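Aromatic-L-amino-acid decarboxylase (Catharanthus roseus, PDB 6EEW) decarboxylates L-tryptophan to tryptamine and 5-hydroxy-L-tryptophan to serotonin, acting as a homodimer with pyridoxal 5'-phosphate as cofactor. Local coordinates at residues Y48-E53 and R454-H459; C173-A178 and P252-A257; T204-T209 and I220-T225. One frame throughout, in Å; residues are numbered along the deposited sequence.

Contact 1: Y48-E53 and R454-H459; sequences YPVLSE and RVYMTH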
loop_
_atom_site.group_PDB
_atom_site.type_symbol
_atom_site.label_atom_id
_atom_site.label_comp_id
_atom_site.label_asym_id
_atom_site.label_seq_id
_atom_site.Cartn_x
_atom_site.Cartn_y
_atom_site.Cartn_z
ATOM N N TYR A 48 25.329 7.695 -14.519
ATOM C CA TYR A 48 25.052 8.720 -13.535
ATOM C C TYR A 48 25.755 8.388 -12.223
ATOM O O TYR A 48 26.034 7.222 -11.940
ATOM C CB TYR A 48 23.551 8.842 -13.285
ATOM C CG TYR A 48 22.690 8.934 -14.530
ATOM C CD1 TYR A 48 23.183 9.472 -15.710
ATOM C CD2 TYR A 48 21.369 8.508 -14.510
ATOM C CE1 TYR A 48 22.389 9.552 -16.843
ATOM C CE2 TYR A 48 20.571 8.588 -15.632
ATOM C CZ TYR A 48 21.084 9.111 -16.796
ATOM O OH TYR A 48 20.287 9.194 -17.917
ATOM N N PRO A 49 26.066 9.391 -11.407
ATOM C CA PRO A 49 26.519 9.089 -10.046
ATOM C C PRO A 49 25.439 8.313 -9.312
ATOM O O PRO A 49 24.253 8.647 -9.388
ATOM C CB PRO A 49 26.752 10.474 -9.428
ATOM C CG PRO A 49 25.937 11.416 -10.273
ATOM C CD PRO A 49 25.933 10.838 -11.652
ATOM N N VAL A 50 25.846 7.248 -8.620
ATOM C CA VAL A 50 24.861 6.392 -7.964
ATOM C C VAL A 50 24.118 7.181 -6.890
ATOM O O VAL A 50 22.886 7.290 -6.905
ATOM C CB VAL A 50 25.529 5.138 -7.378
ATOM C CG1 VAL A 50 24.480 4.210 -6.789
ATOM C CG2 VAL A 50 26.352 4.427 -8.434
ATOM N N LEU A 51 24.868 7.732 -5.943
ATOM C CA LEU A 51 24.325 8.533 -4.856
ATOM C C LEU A 51 24.411 10.003 -5.248
ATOM O O LEU A 51 25.409 10.433 -5.835
ATOM C CB LEU A 51 25.118 8.268 -3.572
ATOM C CG LEU A 51 24.569 8.709 -2.216
ATOM C CD1 LEU A 51 23.287 7.957 -1.875
ATOM C CD2 LEU A 51 25.620 8.519 -1.136
ATOM N N SER A 52 23.368 10.766 -4.928
ATOM C CA SER A 52 23.267 12.154 -5.364
ATOM C C SER A 52 23.965 13.101 -4.388
ATOM O O SER A 52 24.070 12.825 -3.191
ATOM C CB SER A 52 21.805 12.562 -5.523
ATOM O OG SER A 52 21.721 13.867 -6.057
ATOM N N GLU A 53 24.427 14.237 -4.914
ATOM C CA GLU A 53 25.147 15.243 -4.133
ATOM C C GLU A 53 24.303 16.457 -3.729
ATOM O O GLU A 53 24.842 17.396 -3.129
ATOM C CB GLU A 53 26.378 15.718 -4.919
ATOM C CG GLU A 53 27.491 14.671 -5.052
ATOM C CD GLU A 53 28.345 14.538 -3.798
ATOM O OE1 GLU A 53 28.171 15.350 -2.861
ATOM O OE2 GLU A 53 29.192 13.620 -3.750
ATOM N N ARG A 454 30.702 6.396 -8.282
ATOM C CA ARG A 454 30.702 5.166 -9.061
ATOM C C ARG A 454 30.230 3.955 -8.269
ATOM O O ARG A 454 30.278 2.841 -8.793
ATOM C CB ARG A 454 32.093 4.880 -9.631
ATOM C CG ARG A 454 32.640 5.931 -10.568
ATOM C CD ARG A 454 34.074 5.575 -10.966
ATOM N NE ARG A 454 34.127 4.310 -11.700
ATOM C CZ ARG A 454 34.220 4.202 -13.024
ATOM N NH1 ARG A 454 34.282 5.288 -13.786
ATOM N NH2 ARG A 454 34.252 3.001 -13.589
ATOM N N VAL A 455 29.791 4.141 -7.025
ATOM C CA VAL A 455 29.327 3.037 -6.194
ATOM C C VAL A 455 28.564 3.624 -5.021
ATOM O O VAL A 455 28.833 4.747 -4.588
ATOM C CB VAL A 455 30.505 2.144 -5.724
ATOM C CG1 VAL A 455 31.514 2.952 -4.936
ATOM C CG2 VAL A 455 29.992 1.000 -4.868
ATOM N N TYR A 456 27.596 2.864 -4.513
ATOM C CA TYR A 456 26.899 3.210 -3.282
ATOM C C TYR A 456 26.851 1.978 -2.396
ATOM O O TYR A 456 26.271 0.956 -2.783
ATOM C CB TYR A 456 25.482 3.718 -3.562
ATOM C CG TYR A 456 24.742 4.189 -2.326
ATOM C CD1 TYR A 456 25.429 4.704 -1.228
ATOM C CD2 TYR A 456 23.356 4.122 -2.254
ATOM C CE1 TYR A 456 24.749 5.141 -0.087
ATOM C CE2 TYR A 456 22.669 4.553 -1.120
ATOM C CZ TYR A 456 23.371 5.062 -0.040
ATOM O OH TYR A 456 22.698 5.496 1.084
ATOM N N MET A 457 27.408 2.097 -1.195
ATOM C CA MET A 457 27.335 1.061 -0.178
ATOM C C MET A 457 26.963 1.724 1.131
ATOM O O MET A 457 27.376 2.858 1.399
ATOM C CB MET A 457 28.660 0.297 0.000
ATOM C CG MET A 457 29.169 -0.388 -1.245
ATOM S SD MET A 457 30.913 -0.861 -1.135
ATOM C CE MET A 457 31.003 -1.631 0.476
ATOM N N THR A 458 26.158 1.028 1.925
ATOM C CA THR A 458 25.909 1.431 3.298
ATOM C C THR A 458 26.740 0.590 4.260
ATOM O O THR A 458 27.411 -0.378 3.885
ATOM C CB THR A 458 24.422 1.340 3.654
ATOM O OG1 THR A 458 23.915 0.044 3.318
ATOM C CG2 THR A 458 23.631 2.421 2.929
ATOM N N HIS A 459 26.703 1.004 5.514
ATOM C CA HIS A 459 27.440 0.413 6.611
ATOM C C HIS A 459 26.444 -0.205 7.576
ATOM O O HIS A 459 25.228 -0.131 7.380
ATOM C CB HIS A 459 28.291 1.475 7.314
ATOM C CG HIS A 459 27.497 2.388 8.198
ATOM N ND1 HIS A 459 27.332 2.161 9.548
ATOM C CD2 HIS A 459 26.798 3.513 7.921
ATOM C CE1 HIS A 459 26.582 3.115 10.066
ATOM N NE2 HIS A 459 26.242 3.946 9.100
#
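Leu51 lays its CD1 methyl on one face of the Tyr456 phenol, while CG1 of Val50 lies oblique to the ring, neither over a face nor at an edge. CD1 of Leu51 sits over the middle of the Tyr456 ring, 3.5 Å from its centroid and only 14° off the normal, a well-formed CH-pi contact. The other methyl of Leu51, CD2, lies toward CE1 and CD1 of the Tyr456 ring, 3.6 Å from CE1.

In this group II decarboxylase the contact ties two loops from opposite ends of the sequence: one follows helix 24-44, and the other leads from helix 438-451 into strand 459-462 of the C-terminal antiparallel sheet. Alongside runs the loop holding Asn96, Tyr98 and Phe100: Asn96 and Tyr98 make backbone hydrogen bonds to Tyr456, Val50 also touches Asn96, and Phe100 N is bonded to Thr458 OG1. Phe100 lines the tryptophan pocket, and the Tyr456 side chain is about 9 Å from a bound tryptophan at the nearest atoms.

Val50 is the second anchor. With CG1 anti to its backbone N (chi1 -176°), that methyl presses against CB of Tyr456, its closest atom there, at 3.4 Å. The other branch turns to the backbone instead, CG2 of Val50 lying 3.7 Å from N of Val455.

Contact 2: C173-A178 and P252-A257; sequences CTIIAA and PLFLCA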
loop_
_atom_site.group_PDB
_atom_site.type_symbol
_atom_site.label_atom_id
_atom_site.label_comp_id
_atom_site.label_asym_id
_atom_site.label_seq_id
_atom_site.Cartn_x
_atom_site.Cartn_y
_atom_site.Cartn_z
ATOM N N CYS A 173 -0.547 -7.103 10.519
ATOM C CA CYS A 173 -1.760 -7.910 10.433
ATOM C C CYS A 173 -1.634 -9.189 11.260
ATOM O O CYS A 173 -2.551 -9.542 12.018
ATOM C CB CYS A 173 -2.085 -8.198 8.962
ATOM S SG CYS A 173 -2.878 -6.727 8.092
ATOM N N THR A 174 -0.501 -9.895 11.147
ATOM C CA THR A 174 -0.397 -11.127 11.932
ATOM C C THR A 174 -0.341 -10.831 13.419
ATOM O O THR A 174 -0.899 -11.589 14.227
ATOM C CB THR A 174 0.810 -11.978 11.497
ATOM O OG1 THR A 174 2.041 -11.319 11.832
ATOM C CG2 THR A 174 0.746 -12.252 10.016
ATOM N N ILE A 175 0.291 -9.721 13.801
ATOM C CA ILE A 175 0.322 -9.321 15.206
ATOM C C ILE A 175 -1.084 -9.027 15.714
ATOM O O ILE A 175 -1.438 -9.374 16.849
ATOM C CB ILE A 175 1.226 -8.091 15.399
ATOM C CG1 ILE A 175 2.650 -8.380 14.952
ATOM C CG2 ILE A 175 1.196 -7.634 16.850
ATOM C CD1 ILE A 175 3.590 -7.203 15.207
ATOM N N ILE A 176 -1.902 -8.356 14.903
ATOM C CA ILE A 176 -3.256 -8.055 15.362
ATOM C C ILE A 176 -4.071 -9.338 15.464
ATOM O O ILE A 176 -4.864 -9.516 16.397
ATOM C CB ILE A 176 -3.943 -7.031 14.439
ATOM C CG1 ILE A 176 -3.308 -5.643 14.597
ATOM C CG2 ILE A 176 -5.437 -6.994 14.745
ATOM C CD1 ILE A 176 -3.841 -4.607 13.664
ATOM N N ALA A 177 -3.894 -10.253 14.509
ATOM C CA ALA A 177 -4.566 -11.547 14.583
ATOM C C ALA A 177 -4.237 -12.262 15.890
ATOM O O ALA A 177 -5.130 -12.750 16.598
ATOM C CB ALA A 177 -4.177 -12.409 13.377
ATOM N N ALA A 178 -2.952 -12.330 16.230
ATOM C CA ALA A 178 -2.564 -12.969 17.484
ATOM C C ALA A 178 -3.166 -12.240 18.682
ATOM O O ALA A 178 -3.685 -12.872 19.622
ATOM C CB ALA A 178 -1.041 -13.024 17.593
ATOM N N PRO A 252 2.791 -14.693 26.762
ATOM C CA PRO A 252 3.569 -14.638 25.515
ATOM C C PRO A 252 2.672 -14.786 24.298
ATOM O O PRO A 252 1.933 -15.765 24.157
ATOM C CB PRO A 252 4.538 -15.822 25.648
ATOM C CG PRO A 252 4.551 -16.178 27.119
ATOM C CD PRO A 252 3.160 -15.844 27.599
ATOM N N LEU A 253 2.803 -13.849 23.369
ATOM C CA LEU A 253 1.822 -13.663 22.315
ATOM C C LEU A 253 2.403 -13.853 20.927
ATOM O O LEU A 253 1.828 -14.582 20.104
ATOM C CB LEU A 253 1.248 -12.249 22.430
ATOM C CG LEU A 253 0.180 -11.809 21.439
ATOM C CD1 LEU A 253 -1.185 -12.396 21.778
ATOM C CD2 LEU A 253 0.149 -10.291 21.386
ATOM N N PHE A 254 3.542 -13.237 20.649
ATOM C CA PHE A 254 3.974 -13.119 19.268
ATOM C C PHE A 254 5.483 -13.181 19.242
ATOM O O PHE A 254 6.153 -12.559 20.075
ATOM C CB PHE A 254 3.511 -11.808 18.635
ATOM C CG PHE A 254 3.787 -11.705 17.155
ATOM C CD1 PHE A 254 4.929 -11.094 16.681
ATOM C CD2 PHE A 254 2.875 -12.196 16.244
ATOM C CE1 PHE A 254 5.161 -10.990 15.310
ATOM C CE2 PHE A 254 3.097 -12.089 14.865
ATOM C CZ PHE A 254 4.240 -11.486 14.404
ATOM N N LEU A 255 5.999 -13.927 18.274
ATOM C CA LEU A 255 7.425 -14.074 18.062
ATOM C C LEU A 255 7.655 -13.804 16.594
ATOM O O LEU A 255 7.016 -14.432 15.738
ATOM C CB LEU A 255 7.918 -15.477 18.435
ATOM C CG LEU A 255 9.314 -15.750 17.886
ATOM C CD1 LEU A 255 10.317 -14.821 18.589
ATOM C CD2 LEU A 255 9.700 -17.245 18.024
ATOM N N CYS A 256 8.526 -12.846 16.314
ATOM C CA CYS A 256 8.930 -12.524 14.956
ATOM C C CYS A 256 10.302 -13.136 14.761
ATOM O O CYS A 256 11.295 -12.614 15.274
ATOM C CB CYS A 256 8.957 -11.015 14.745
ATOM S SG CYS A 256 9.359 -10.517 13.070
ATOM N N ALA A 257 10.358 -14.241 14.023
ATOM C CA ALA A 257 11.618 -14.878 13.669
ATOM C C ALA A 257 12.052 -14.378 12.294
ATOM O O ALA A 257 11.318 -14.535 11.308
ATOM C CB ALA A 257 11.469 -16.396 13.676
#
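Ile175 and Phe254 make the tight end of this contact. CG1 of Ile175 stands over the centre of the Phe254 ring, 3.6 Å from the centroid and 14° off the normal, a CH-pi contact with the two side chains crossing at about a right angle. Thr174 comes to the rim of the same ring, near its plane, with OG1 3.3 Å from CE2 of Phe254; that hydroxyl is hydrogen-bonded to the carbonyl of Ile171 in its own helix.

These residues join helix 167-186 to strand 251-258 in the mainly parallel sheet of the pyridoxal phosphate domain. Helix and strand run nearly antiparallel, at 161°, and the axes of the two short segments approach to 8.3 Å, the usual layering of an alpha/beta fold. On the strand, Leu253 and Phe254 both point at the helix although they are neighbours; a psi of -48° at Leu253 breaks the normal alternation.

Packing is looser at the CB of Ala178, though this side too is buried rather than open to solvent. That CB stays 4.2 Å from CD2 of Phe254, at the ring edge, and 4.2 Å from CG of Leu253. An alanine in place of Phe254 would probably leave Ile175 CG1 without its aromatic face and open a gap between the helix and the sheet. The carbonyl of Ala178 is approached more closely, CD1 of Leu253 lying 3.3 Å from its O.

Contact 3: T204-T209 and I220-T225; sequences TMFPKT and IRLIPT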
loop_
_atom_site.group_PDB
_atom_site.type_symbol
_atom_site.label_atom_id
_atom_site.label_comp_id
_atom_site.label_asym_id
_atom_site.label_seq_id
_atom_site.Cartn_x
_atom_site.Cartn_y
_atom_site.Cartn_z
ATOM N N THR A 204 14.294 -1.923 14.409
ATOM C CA THR A 204 13.818 -0.694 13.792
ATOM C C THR A 204 12.378 -0.777 13.315
ATOM O O THR A 204 11.642 0.208 13.433
ATOM C CB THR A 204 14.699 -0.330 12.591
ATOM O OG1 THR A 204 16.072 -0.607 12.889
ATOM C CG2 THR A 204 14.550 1.143 12.258
ATOM N N MET A 205 11.951 -1.931 12.818
ATOM C CA MET A 205 10.623 -2.115 12.243
ATOM C C MET A 205 9.672 -2.863 13.163
ATOM O O MET A 205 8.506 -2.481 13.299
ATOM C CB MET A 205 10.757 -2.861 10.904
ATOM C CG MET A 205 9.460 -3.355 10.257
ATOM S SD MET A 205 8.893 -4.986 10.800
ATOM C CE MET A 205 10.234 -6.037 10.239
ATOM N N PHE A 206 10.180 -3.900 13.825
ATOM C CA PHE A 206 9.339 -4.789 14.625
ATOM C C PHE A 206 8.750 -4.101 15.853
ATOM O O PHE A 206 7.534 -4.232 16.092
ATOM C CB PHE A 206 10.168 -6.024 14.993
ATOM C CG PHE A 206 9.610 -6.827 16.116
ATOM C CD1 PHE A 206 8.500 -7.640 15.937
ATOM C CD2 PHE A 206 10.182 -6.731 17.369
ATOM C CE1 PHE A 206 7.991 -8.379 17.008
ATOM C CE2 PHE A 206 9.684 -7.460 18.445
ATOM C CZ PHE A 206 8.585 -8.284 18.263
ATOM N N PRO A 207 9.522 -3.387 16.672
ATOM C CA PRO A 207 8.911 -2.673 17.808
ATOM C C PRO A 207 7.882 -1.634 17.385
ATOM O O PRO A 207 6.845 -1.468 18.046
ATOM C CB PRO A 207 10.120 -2.022 18.497
ATOM C CG PRO A 207 11.325 -2.851 18.032
ATOM C CD PRO A 207 10.991 -3.265 16.642
ATOM N N LYS A 208 8.169 -0.891 16.319
ATOM C CA LYS A 208 7.200 0.071 15.816
ATOM C C LYS A 208 5.879 -0.620 15.525
ATOM O O LYS A 208 4.807 -0.147 15.923
ATOM C CB LYS A 208 7.744 0.747 14.559
ATOM C CG LYS A 208 6.717 1.576 13.793
ATOM C CD LYS A 208 7.355 2.255 12.612
ATOM C CE LYS A 208 6.344 3.041 11.802
ATOM N NZ LYS A 208 7.037 3.807 10.731
ATOM N N THR A 209 5.947 -1.755 14.834
ATOM C CA THR A 209 4.749 -2.530 14.536
ATOM C C THR A 209 4.022 -2.942 15.810
ATOM O O THR A 209 2.805 -2.771 15.925
ATOM C CB THR A 209 5.122 -3.755 13.701
ATOM O OG1 THR A 209 5.540 -3.324 12.401
ATOM C CG2 THR A 209 3.928 -4.664 13.539
ATOM N N ILE A 220 7.228 -5.192 24.784
ATOM C CA ILE A 220 7.938 -5.417 23.531
ATOM C C ILE A 220 9.370 -5.771 23.905
ATOM O O ILE A 220 10.096 -4.918 24.425
ATOM C CB ILE A 220 7.897 -4.175 22.632
ATOM C CG1 ILE A 220 6.452 -3.775 22.317
ATOM C CG2 ILE A 220 8.667 -4.417 21.348
ATOM C CD1 ILE A 220 6.328 -2.492 21.491
ATOM N N ARG A 221 9.775 -7.028 23.685
ATOM C CA ARG A 221 11.042 -7.557 24.186
ATOM C C ARG A 221 11.968 -7.952 23.039
ATOM O O ARG A 221 11.605 -8.781 22.192
ATOM C CB ARG A 221 10.785 -8.729 25.132
ATOM C CG ARG A 221 9.818 -8.355 26.268
ATOM C CD ARG A 221 9.887 -9.341 27.420
ATOM N NE ARG A 221 11.214 -9.351 28.021
ATOM C CZ ARG A 221 11.680 -10.339 28.775
ATOM N NH1 ARG A 221 10.921 -11.398 29.018
ATOM N NH2 ARG A 221 12.906 -10.273 29.285
ATOM N N LEU A 222 13.165 -7.356 23.019
ATOM C CA LEU A 222 14.209 -7.702 22.058
ATOM C C LEU A 222 15.158 -8.744 22.657
ATOM O O LEU A 222 15.808 -8.496 23.681
ATOM C CB LEU A 222 14.993 -6.455 21.648
ATOM C CG LEU A 222 14.340 -5.270 20.933
ATOM C CD1 LEU A 222 15.443 -4.267 20.607
ATOM C CD2 LEU A 222 13.599 -5.689 19.676
ATOM N N ILE A 223 15.268 -9.889 21.998
ATOM C CA ILE A 223 16.116 -10.992 22.436
ATOM C C ILE A 223 17.571 -10.666 22.116
ATOM O O ILE A 223 17.937 -10.522 20.940
ATOM C CB ILE A 223 15.681 -12.308 21.785
ATOM C CG1 ILE A 223 14.188 -12.516 21.989
ATOM C CG2 ILE A 223 16.420 -13.459 22.419
ATOM C CD1 ILE A 223 13.592 -13.495 21.013
ATOM N N PRO A 224 18.425 -10.543 23.120
ATOM C CA PRO A 224 19.840 -10.256 22.857
ATOM C C PRO A 224 20.516 -11.376 22.076
ATOM O O PRO A 224 20.268 -12.562 22.304
ATOM C CB PRO A 224 20.440 -10.118 24.263
ATOM C CG PRO A 224 19.447 -10.802 25.176
ATOM C CD PRO A 224 18.112 -10.549 24.560
ATOM N N THR A 225 21.371 -10.980 21.138
ATOM C CA THR A 225 22.106 -11.915 20.308
ATOM C C THR A 225 23.584 -11.562 20.363
ATOM O O THR A 225 23.954 -10.418 20.634
ATOM C CB THR A 225 21.642 -11.887 18.854
ATOM O OG1 THR A 225 21.975 -10.620 18.274
ATOM C CG2 THR A 225 20.152 -12.135 18.759
#
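Pro207 packs against Ile220 and Leu222 in a set of apolar contacts that are close without being tight. CB of Pro207 is 4.0 Å from CG2 of Ile220, and its CG is equally far, 4.0 Å, from CD2 of Leu222, whose side chain crosses the proline at about a right angle. Phe206 adds its ring: CD2 of Leu222 lies at the edge, 4.3 Å from CD2 of Phe206, whereas CG2 of Ile220 comes in obliquely to CE2.

Side chain also meets carbonyl. CD1 of Ile220 rests 3.6 Å from O of Pro207, reaching the first turn of the helix.

Polar bonds stay within the helix segment or lead outside. O of Met205 accepts two donors from Thr209, its backbone N at 3.1 Å and its OG1 at 3.2 Å; the hydroxyl stands above the carbonyl plane, 39° out of it. Arg221, whose CB is directed away from segment 204-209, forms a salt bridge through NH1 with Asp245.

The whole belongs to a beta-alpha-beta unit: strand 194-199, helix 206-212 and strand 220-223, the last an outermost strand of the sheet within this chain. Leu222 touches His203, a tryptophan-binding residue. Helix 167-186 adjoins Met205 and Thr209, helix 235-247 takes Arg221 and Ile223, and Thr344 of the second subunit packs on Pro207.

How the contacts relate
Contacts 2 and 3 are neighbours on one sheet, their centres 12 Å apart, and share a core: CE1 of Phe206 lies 3.6 Å from CB of Cys256, and Ile175 meets Thr209. Contact 2 is wholly buried against an inner strand, whereas contact 3 works at the edge strand, partly buried and with looser, mostly apolar contacts. Contact 1 stands apart, about 30 Å from contact 3 centre to centre; it too is largely buried, although it joins loops instead of a helix to a strand. It nonetheless repeats the chemistry of contact 2, an aliphatic carbon over an aromatic face. Along the chain, contact 3 is nested within contact 2, and both within the long loop that contact 1 closes.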